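Long-range contact in putative glutathione S-transferase (Corynebacterium glutamicum, PDB 3M1G), which probably acts as a glutathione transferase, with a cysteine as the likely nucleophile in its thioredoxin-like N-terminal domain: residues E58-W72 with N87-D99. Numbering follows the deposited sequence. Where two conformers were deposited one is given.
Sequences EAGRYRLVAARACPW and NVISLGLTGPTHD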
ATOM      1  N   GLU A  58      15.100  26.481 -32.897  1.00 21.48           N
ATOM      2  CA  GLU A  58      15.905  27.639 -32.598  1.00 21.48           C
ATOM      3  C   GLU A  58      15.818  27.944 -31.117  1.00 20.65           C
ATOM      4  O   GLU A  58      14.836  27.577 -30.466  1.00 21.03           O
ATOM      5  CB  GLU A  58      15.462  28.873 -33.409  1.00 22.45           C
ATOM      6  CG  GLU A  58      14.019  29.252 -33.223  1.00 22.05           C
ATOM      7  CD  GLU A  58      13.594  30.419 -34.108  1.00 22.29           C
ATOM      8  OE1 GLU A  58      13.815  31.599 -33.731  1.00 21.02           O
ATOM      9  OE2 GLU A  58      12.975  30.142 -35.176  1.00 20.32           O
ATOM     10  N   ALA A  59      16.849  28.618 -30.605  1.00 19.40           N
ATOM     11  CA  ALA A  59      16.946  28.959 -29.217  1.00 20.27           C
ATOM     12  C   ALA A  59      16.046  30.147 -28.901  1.00 20.91           C
ATOM     13  O   ALA A  59      15.926  31.082 -29.696  1.00 20.24           O
ATOM     14  CB  ALA A  59      18.437  29.318 -28.830  1.00 19.94           C
ATOM     15  N   GLY A  60      15.486  30.154 -27.704  1.00 20.65           N
ATOM     16  CA  GLY A  60      14.804  31.350 -27.213  1.00 21.85           C
ATOM     17  C   GLY A  60      13.429  31.588 -27.848  1.00 21.85           C
ATOM     18  O   GLY A  60      12.904  32.676 -27.718  1.00 22.20           O
ATOM     19  N   ARG A  61      12.860  30.611 -28.554  1.00 20.00           N
ATOM     20  CA  ARG A  61      11.545  30.827 -29.173  1.00 20.10           C
ATOM     21  C   ARG A  61      10.409  30.083 -28.428  1.00 19.86           C
ATOM     22  O   ARG A  61       9.274  30.566 -28.397  1.00 19.02           O
ATOM     23  CB  ARG A  61      11.544  30.398 -30.636  1.00 20.35           C
ATOM     24  CG  ARG A  61      10.240  30.735 -31.406  1.00 20.16           C
ATOM     25  CD  ARG A  61      10.411  30.545 -32.902  1.00 20.81           C
ATOM     26  NE  ARG A  61       9.164  30.758 -33.658  1.00 20.72           N
ATOM     27  CZ  ARG A  61       9.080  30.762 -34.985  1.00 22.60           C
ATOM     28  NH1 ARG A  61      10.163  30.547 -35.753  1.00 22.75           N
ATOM     29  NH2 ARG A  61       7.909  30.945 -35.571  1.00 23.56           N
ATOM     30  N   TYR A  62      10.727  28.934 -27.856  1.00 19.30           N
ATOM     31  CA  TYR A  62       9.713  28.039 -27.305  1.00 20.14           C
ATOM     32  C   TYR A  62       9.864  27.788 -25.806  1.00 21.51           C
ATOM     33  O   TYR A  62      10.979  27.845 -25.235  1.00 20.60           O
ATOM     34  CB  TYR A  62       9.757  26.686 -28.025  1.00 19.60           C
ATOM     35  CG  TYR A  62       9.769  26.777 -29.514  1.00 19.55           C
ATOM     36  CD1 TYR A  62       8.614  27.099 -30.217  1.00 20.57           C
ATOM     37  CD2 TYR A  62      10.970  26.594 -30.235  1.00 19.95           C
ATOM     38  CE1 TYR A  62       8.622  27.189 -31.577  1.00 21.09           C
ATOM     39  CE2 TYR A  62      11.003  26.680 -31.589  1.00 18.79           C
ATOM     40  CZ  TYR A  62       9.838  26.994 -32.277  1.00 22.04           C
ATOM     41  OH  TYR A  62       9.857  27.076 -33.650  1.00 20.04           O
ATOM     42  N   ARG A  63       8.725  27.477 -25.175  1.00 22.63           N
ATOM     43  CA  ARG A  63       8.661  27.154 -23.753  1.00 22.75           C
ATOM     44  C   ARG A  63       8.021  25.791 -23.565  1.00 22.70           C
ATOM     45  O   ARG A  63       6.994  25.488 -24.183  1.00 21.37           O
ATOM     46  CB  ARG A  63       7.829  28.219 -23.011  1.00 23.75           C
ATOM     47  CG  ARG A  63       7.557  27.914 -21.534  1.00 26.45           C
ATOM     48  CD  ARG A  63       6.776  29.055 -20.865  1.00 30.06           C
ATOM     49  NE  ARG A  63       7.668  30.188 -20.784  1.00 39.62           N
ATOM     50  CZ  ARG A  63       8.341  30.550 -19.694  1.00 45.54           C
ATOM     51  NH1 ARG A  63       8.158  29.940 -18.527  1.00 47.18           N
ATOM     52  NH2 ARG A  63       9.160  31.587 -19.772  1.00 50.46           N
ATOM     53  N   LEU A  64       8.645  24.966 -22.716  1.00 22.05           N
ATOM     54  CA  LEU A  64       8.045  23.715 -22.291  1.00 22.05           C
ATOM     55  C   LEU A  64       7.149  24.000 -21.083  1.00 21.72           C
ATOM     56  O   LEU A  64       7.601  24.534 -20.075  1.00 21.08           O
ATOM     57  CB  LEU A  64       9.103  22.677 -21.925  1.00 21.54           C
ATOM     58  CG  LEU A  64       8.601  21.331 -21.404  1.00 21.39           C
ATOM     59  CD1 LEU A  64       7.809  20.584 -22.499  1.00 20.60           C
ATOM     60  CD2 LEU A  64       9.814  20.487 -20.884  1.00 19.65           C
ATOM     61  N   VAL A  65       5.867  23.678 -21.221  1.00 21.95           N
ATOM     62  CA  VAL A  65       4.919  23.924 -20.156  1.00 22.66           C
ATOM     63  C   VAL A  65       4.628  22.532 -19.608  1.00 23.33           C
ATOM     64  O   VAL A  65       4.159  21.655 -20.334  1.00 22.52           O
ATOM     65  CB  VAL A  65       3.636  24.614 -20.633  1.00 22.67           C
ATOM     66  CG1 VAL A  65       2.577  24.704 -19.425  1.00 24.07           C
ATOM     67  CG2 VAL A  65       3.947  26.024 -21.213  1.00 22.78           C
ATOM     68  N   ALA A  66       4.994  22.328 -18.350  1.00 23.65           N
ATOM     69  CA  ALA A  66       4.941  21.014 -17.719  1.00 24.51           C
ATOM     70  C   ALA A  66       4.300  21.102 -16.322  1.00 25.30           C
ATOM     71  O   ALA A  66       3.934  22.203 -15.850  1.00 26.52           O
ATOM     72  CB  ALA A  66       6.370  20.428 -17.640  1.00 24.00           C
ATOM     73  N   ALA A  67       4.103  19.959 -15.675  1.00 25.00           N
ATOM     74  CA  ALA A  67       3.632  19.928 -14.279  1.00 24.88           C
ATOM     75  C   ALA A  67       4.452  18.870 -13.572  1.00 24.15           C
ATOM     76  O   ALA A  67       4.641  17.758 -14.111  1.00 24.08           O
ATOM     77  CB  ALA A  67       2.112  19.577 -14.204  1.00 24.78           C
ATOM     78  N   ARG A  68       4.919  19.182 -12.372  1.00 23.50           N
ATOM     79  CA  ARG A  68       5.688  18.213 -11.570  1.00 23.82           C
ATOM     80  C   ARG A  68       4.958  16.905 -11.323  1.00 23.02           C
ATOM     81  O   ARG A  68       5.564  15.848 -11.335  1.00 23.70           O
ATOM     82  CB  ARG A  68       6.064  18.817 -10.211  1.00 24.85           C
ATOM     83  CG  ARG A  68       7.036  19.976 -10.277  1.00 28.49           C
ATOM     84  CD  ARG A  68       8.435  19.501 -10.782  1.00 33.19           C
ATOM     85  NE  ARG A  68       9.388  20.605 -10.703  1.00 37.68           N
ATOM     86  CZ  ARG A  68      10.502  20.718 -11.431  1.00 42.12           C
ATOM     87  NH1 ARG A  68      10.845  19.791 -12.338  1.00 39.70           N
ATOM     88  NH2 ARG A  68      11.271  21.793 -11.269  1.00 45.10           N
ATOM     89  N   ALA A  69       3.651  16.968 -11.119  1.00 23.07           N
ATOM     90  CA  ALA A  69       2.882  15.765 -10.735  1.00 23.21           C
ATOM     91  C   ALA A  69       2.624  14.807 -11.887  1.00 22.83           C
ATOM     92  O   ALA A  69       2.406  13.624 -11.680  1.00 23.43           O
ATOM     93  CB  ALA A  69       1.521  16.186 -10.074  1.00 22.11           C
ATOM     94  N   CYS A  70       2.630  15.323 -13.099  1.00 22.48           N
ATOM     95  CA  CYS A  70       2.147  14.601 -14.266  1.00 23.26           C
ATOM     96  C   CYS A  70       3.265  13.737 -14.855  1.00 22.62           C
ATOM     97  O   CYS A  70       4.313  14.272 -15.217  1.00 22.24           O
ATOM     98  CB  CYS A  70       1.655  15.627 -15.322  1.00 24.29           C
ATOM     99  SG  CYS A  70       1.247  14.888 -16.940  1.00 28.15           S
ATOM    100  N   PRO A  71       3.054  12.412 -14.959  1.00 21.62           N
ATOM    101  CA  PRO A  71       4.106  11.543 -15.520  1.00 21.70           C
ATOM    102  C   PRO A  71       4.450  11.774 -17.015  1.00 22.89           C
ATOM    103  O   PRO A  71       5.607  11.626 -17.428  1.00 21.78           O
ATOM    104  CB  PRO A  71       3.546  10.128 -15.310  1.00 21.86           C
ATOM    105  CG  PRO A  71       2.031  10.312 -15.235  1.00 21.65           C
ATOM    106  CD  PRO A  71       1.829  11.654 -14.588  1.00 21.48           C
ATOM    107  N   TRP A  72       3.451  12.131 -17.808  1.00 22.26           N
ATOM    108  CA  TRP A  72       3.680  12.394 -19.203  1.00 22.66           C
ATOM    109  C   TRP A  72       4.585  13.618 -19.350  1.00 21.95           C
ATOM    110  O   TRP A  72       5.520  13.612 -20.145  1.00 21.00           O
ATOM    111  CB  TRP A  72       2.350  12.599 -19.932  1.00 23.02           C
ATOM    112  CG  TRP A  72       1.271  11.684 -19.492  1.00 25.91           C
ATOM    113  CD1 TRP A  72       0.198  11.993 -18.648  1.00 28.54           C
ATOM    114  CD2 TRP A  72       1.149  10.287 -19.788  1.00 26.80           C
ATOM    115  NE1 TRP A  72      -0.568  10.858 -18.433  1.00 27.93           N
ATOM    116  CE2 TRP A  72      -0.025   9.812 -19.130  1.00 28.98           C
ATOM    117  CE3 TRP A  72       1.898   9.397 -20.547  1.00 27.92           C
ATOM    118  CZ2 TRP A  72      -0.453   8.484 -19.227  1.00 29.72           C
ATOM    119  CZ3 TRP A  72       1.476   8.077 -20.645  1.00 29.67           C
ATOM    120  CH2 TRP A  72       0.307   7.631 -19.984  1.00 30.08           C
ATOM    121  N   ASN A  87      18.930  25.734 -21.420  1.00 23.69           N
ATOM    122  CA  ASN A  87      19.246  27.098 -21.755  1.00 24.42           C
ATOM    123  C   ASN A  87      18.688  27.530 -23.133  1.00 24.09           C
ATOM    124  O   ASN A  87      18.929  28.649 -23.550  1.00 25.16           O
ATOM    125  CB  ASN A  87      20.768  27.271 -21.724  1.00 25.55           C
ATOM    126  CG  ASN A  87      21.503  26.280 -22.710  1.00 30.26           C
ATOM    127  OD1 ASN A  87      20.912  25.297 -23.273  1.00 31.14           O
ATOM    128  ND2 ASN A  87      22.797  26.512 -22.871  1.00 36.75           N
ATOM    129  N   VAL A  88      17.985  26.663 -23.866  1.00 22.95           N
ATOM    130  CA  VAL A  88      17.448  27.052 -25.161  1.00 22.46           C
ATOM    131  C   VAL A  88      15.925  26.956 -25.307  1.00 21.90           C
ATOM    132  O   VAL A  88      15.339  27.617 -26.181  1.00 20.17           O
ATOM    133  CB  VAL A  88      18.167  26.308 -26.337  1.00 24.08           C
ATOM    134  CG1 VAL A  88      19.688  26.584 -26.304  1.00 23.98           C
ATOM    135  CG2 VAL A  88      17.904  24.875 -26.322  1.00 21.20           C
ATOM    136  N   ILE A  89      15.302  26.152 -24.450  1.00 20.17           N
ATOM    137  CA  ILE A  89      13.855  26.058 -24.310  1.00 20.40           C
ATOM    138  C   ILE A  89      13.555  26.354 -22.849  1.00 21.34           C
ATOM    139  O   ILE A  89      14.119  25.720 -21.927  1.00 21.49           O
ATOM    140  CB  ILE A  89      13.344  24.646 -24.638  1.00 20.58           C
ATOM    141  CG1 ILE A  89      13.681  24.260 -26.080  1.00 20.84           C
ATOM    142  CG2 ILE A  89      11.832  24.474 -24.344  1.00 19.50           C
ATOM    143  CD1 ILE A  89      13.499  22.705 -26.374  1.00 18.74           C
ATOM    144  N   SER A  90      12.693  27.340 -22.615  1.00 22.20           N
ATOM    145  CA  SER A  90      12.366  27.759 -21.250  1.00 22.98           C
ATOM    146  C   SER A  90      11.351  26.790 -20.639  1.00 23.89           C
ATOM    147  O   SER A  90      10.816  25.917 -21.331  1.00 23.54           O
ATOM    148  CB  SER A  90      11.826  29.202 -21.232  1.00 22.73           C
ATOM    149  OG  SER A  90      10.616  29.300 -21.972  1.00 23.54           O
ATOM    150  N   LEU A  91      11.085  26.953 -19.346  1.00 24.87           N
ATOM    151  CA  LEU A  91      10.250  25.997 -18.580  1.00 26.31           C
ATOM    152  C   LEU A  91       9.193  26.767 -17.800  1.00 27.78           C
ATOM    153  O   LEU A  91       9.524  27.693 -17.065  1.00 27.07           O
ATOM    154  CB  LEU A  91      11.065  25.178 -17.581  1.00 25.40           C
ATOM    155  CG  LEU A  91      10.293  24.109 -16.794  1.00 26.59           C
ATOM    156  CD1 LEU A  91       9.800  22.980 -17.738  1.00 23.08           C
ATOM    157  CD2 LEU A  91      11.130  23.524 -15.651  1.00 23.45           C
ATOM    158  N   GLY A  92       7.935  26.400 -18.023  1.00 29.29           N
ATOM    159  CA  GLY A  92       6.821  26.872 -17.213  1.00 31.64           C
ATOM    160  C   GLY A  92       6.208  25.683 -16.456  1.00 32.77           C
ATOM    161  O   GLY A  92       5.964  24.640 -17.038  1.00 32.48           O
ATOM    162  N   LEU A  93       5.997  25.842 -15.158  1.00 35.19           N
ATOM    163  CA  LEU A  93       5.354  24.813 -14.322  1.00 37.15           C
ATOM    164  C   LEU A  93       3.903  25.202 -13.983  1.00 38.52           C
ATOM    165  O   LEU A  93       3.660  26.333 -13.564  1.00 39.41           O
ATOM    166  CB  LEU A  93       6.176  24.596 -13.066  1.00 37.10           C
ATOM    167  CG  LEU A  93       7.570  24.050 -13.374  1.00 35.87           C
ATOM    168  CD1 LEU A  93       8.442  24.148 -12.142  1.00 35.71           C
ATOM    169  CD2 LEU A  93       7.537  22.618 -13.901  1.00 33.75           C
ATOM    170  N   THR A  94       2.967  24.270 -14.193  0.50 39.17           N
ATOM    171  CA  THR A  94       1.516  24.484 -13.992  0.50 39.89           C
ATOM    172  C   THR A  94       0.907  23.220 -13.391  0.50 40.67           C
ATOM    173  O   THR A  94       1.643  22.388 -12.857  0.50 40.24           O
ATOM    174  CB  THR A  94       0.787  24.768 -15.331  0.50 40.23           C
ATOM    175  OG1 THR A  94      -0.566  25.183 -15.082  0.50 39.30           O
ATOM    176  CG2 THR A  94       0.774  23.511 -16.213  0.50 40.22           C
ATOM    177  N   GLY A  95      -0.428  23.097 -13.433  1.00 41.52           N
ATOM    178  CA  GLY A  95      -1.137  21.835 -13.041  1.00 42.62           C
ATOM    179  C   GLY A  95      -1.429  20.777 -14.129  1.00 43.87           C
ATOM    180  O   GLY A  95      -1.580  21.109 -15.311  1.00 44.26           O
ATOM    181  N   PRO A  96      -1.525  19.484 -13.739  1.00 45.24           N
ATOM    182  CA  PRO A  96      -1.811  18.417 -14.735  1.00 46.15           C
ATOM    183  C   PRO A  96      -3.179  18.503 -15.431  1.00 47.38           C
ATOM    184  O   PRO A  96      -4.105  19.153 -14.919  1.00 47.15           O
ATOM    185  CB  PRO A  96      -1.720  17.111 -13.911  1.00 46.32           C
ATOM    186  CG  PRO A  96      -0.811  17.454 -12.757  1.00 45.75           C
ATOM    187  CD  PRO A  96      -1.132  18.916 -12.429  1.00 45.38           C
ATOM    188  N   THR A  97      -3.297  17.840 -16.586  1.00 48.57           N
ATOM    189  CA  THR A  97      -4.557  17.830 -17.354  1.00 49.25           C
ATOM    190  C   THR A  97      -4.995  16.438 -17.859  1.00 50.54           C
ATOM    191  O   THR A  97      -6.200  16.202 -17.984  1.00 50.03           O
ATOM    192  CB  THR A  97      -4.498  18.839 -18.560  1.00 49.83           C
ATOM    193  OG1 THR A  97      -3.367  18.528 -19.388  1.00 47.19           O
ATOM    194  CG2 THR A  97      -4.424  20.327 -18.059  1.00 47.93           C
ATOM    195  N   HIS A  98      -4.042  15.536 -18.148  1.00 51.86           N
ATOM    196  CA  HIS A  98      -4.351  14.210 -18.713  1.00 53.53           C
ATOM    197  C   HIS A  98      -4.979  13.224 -17.704  1.00 54.53           C
ATOM    198  O   HIS A  98      -5.589  12.247 -18.125  1.00 55.05           O
ATOM    199  CB  HIS A  98      -3.093  13.515 -19.297  1.00 54.09           C
ATOM    200  CG  HIS A  98      -2.552  14.117 -20.576  1.00 55.88           C
ATOM    201  ND1 HIS A  98      -3.268  14.159 -21.758  1.00 57.62           N
ATOM    202  CD2 HIS A  98      -1.326  14.629 -20.866  1.00 56.70           C
ATOM    203  CE1 HIS A  98      -2.525  14.717 -22.704  1.00 57.63           C
ATOM    204  NE2 HIS A  98      -1.342  15.008 -22.190  1.00 56.03           N
ATOM    205  N   ASP A  99      -4.814  13.441 -16.396  1.00 55.47           N
ATOM    206  CA  ASP A  99      -5.276  12.443 -15.385  1.00 56.36           C
ATOM    207  C   ASP A  99      -6.804  12.232 -15.349  1.00 56.60           C
ATOM    208  O   ASP A  99      -7.567  13.090 -14.900  1.00 57.40           O
ATOM    209  CB  ASP A  99      -4.721  12.751 -13.971  1.00 56.56           C
ATOM    210  CG  ASP A  99      -5.004  14.188 -13.506  1.00 57.77           C
ATOM    211  OD1 ASP A  99      -5.354  15.069 -14.339  1.00 60.18           O
ATOM    212  OD2 ASP A  99      -4.845  14.443 -12.296  1.00 57.93           O
TER
HETATM  213  O   HOH W   1      13.305  27.773 -28.060  1.00 17.63           O
HETATM  214  O   HOH W   2       3.762  21.659 -11.389  1.00 33.06           O
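Arg-63 and Ser-90 are paired across the parallel strands 62-66 and 90-93, whose right-handed beta-alpha-beta crossover through helix 71-83 is the opening unit of the thioredoxin-like domain of glutathione transferases. Backbone hydrogen bonds alternate from Ser-90 N to Tyr-62 O through to Thr-94 N to Ala-66 O; Ala-66 N reaches Gly-92 O at 2.8 Å with an N-H...O angle of 172°. The Arg-63 chain first runs along its own strand: CB and CG lie 3.2 and 3.4 Å from Ser-90 OG, and CD passes near Gly-92 N. A bend at chi3 (-69°) then swings the guanidinium toward strand 90-93, setting Ser-90 OG over one face, nearest to NE (3.3 Å), CZ and NH2, while NH1 approaches Leu-91 O, all three nitrogens at poor hydrogen-bonding angles. Ser-90 OG bonds instead to Glu-144. On the opposite face of the sheet, against Thr-76 and Arg-80 of helix 71-83, Leu-64 CD2 lies alongside Leu-91 CD1 (4.0 Å). Beyond the strands Pro-96 packs against Ala-67, Ala-69 and the predicted nucleophile Cys-70 at the helix N-cap, Cys-70 CB 3.9 Å from Pro-96 CB. Between the diverging chains a water accepts from Arg-68 N and donates to Thr-94 O, 2.7 Å from that oxygen.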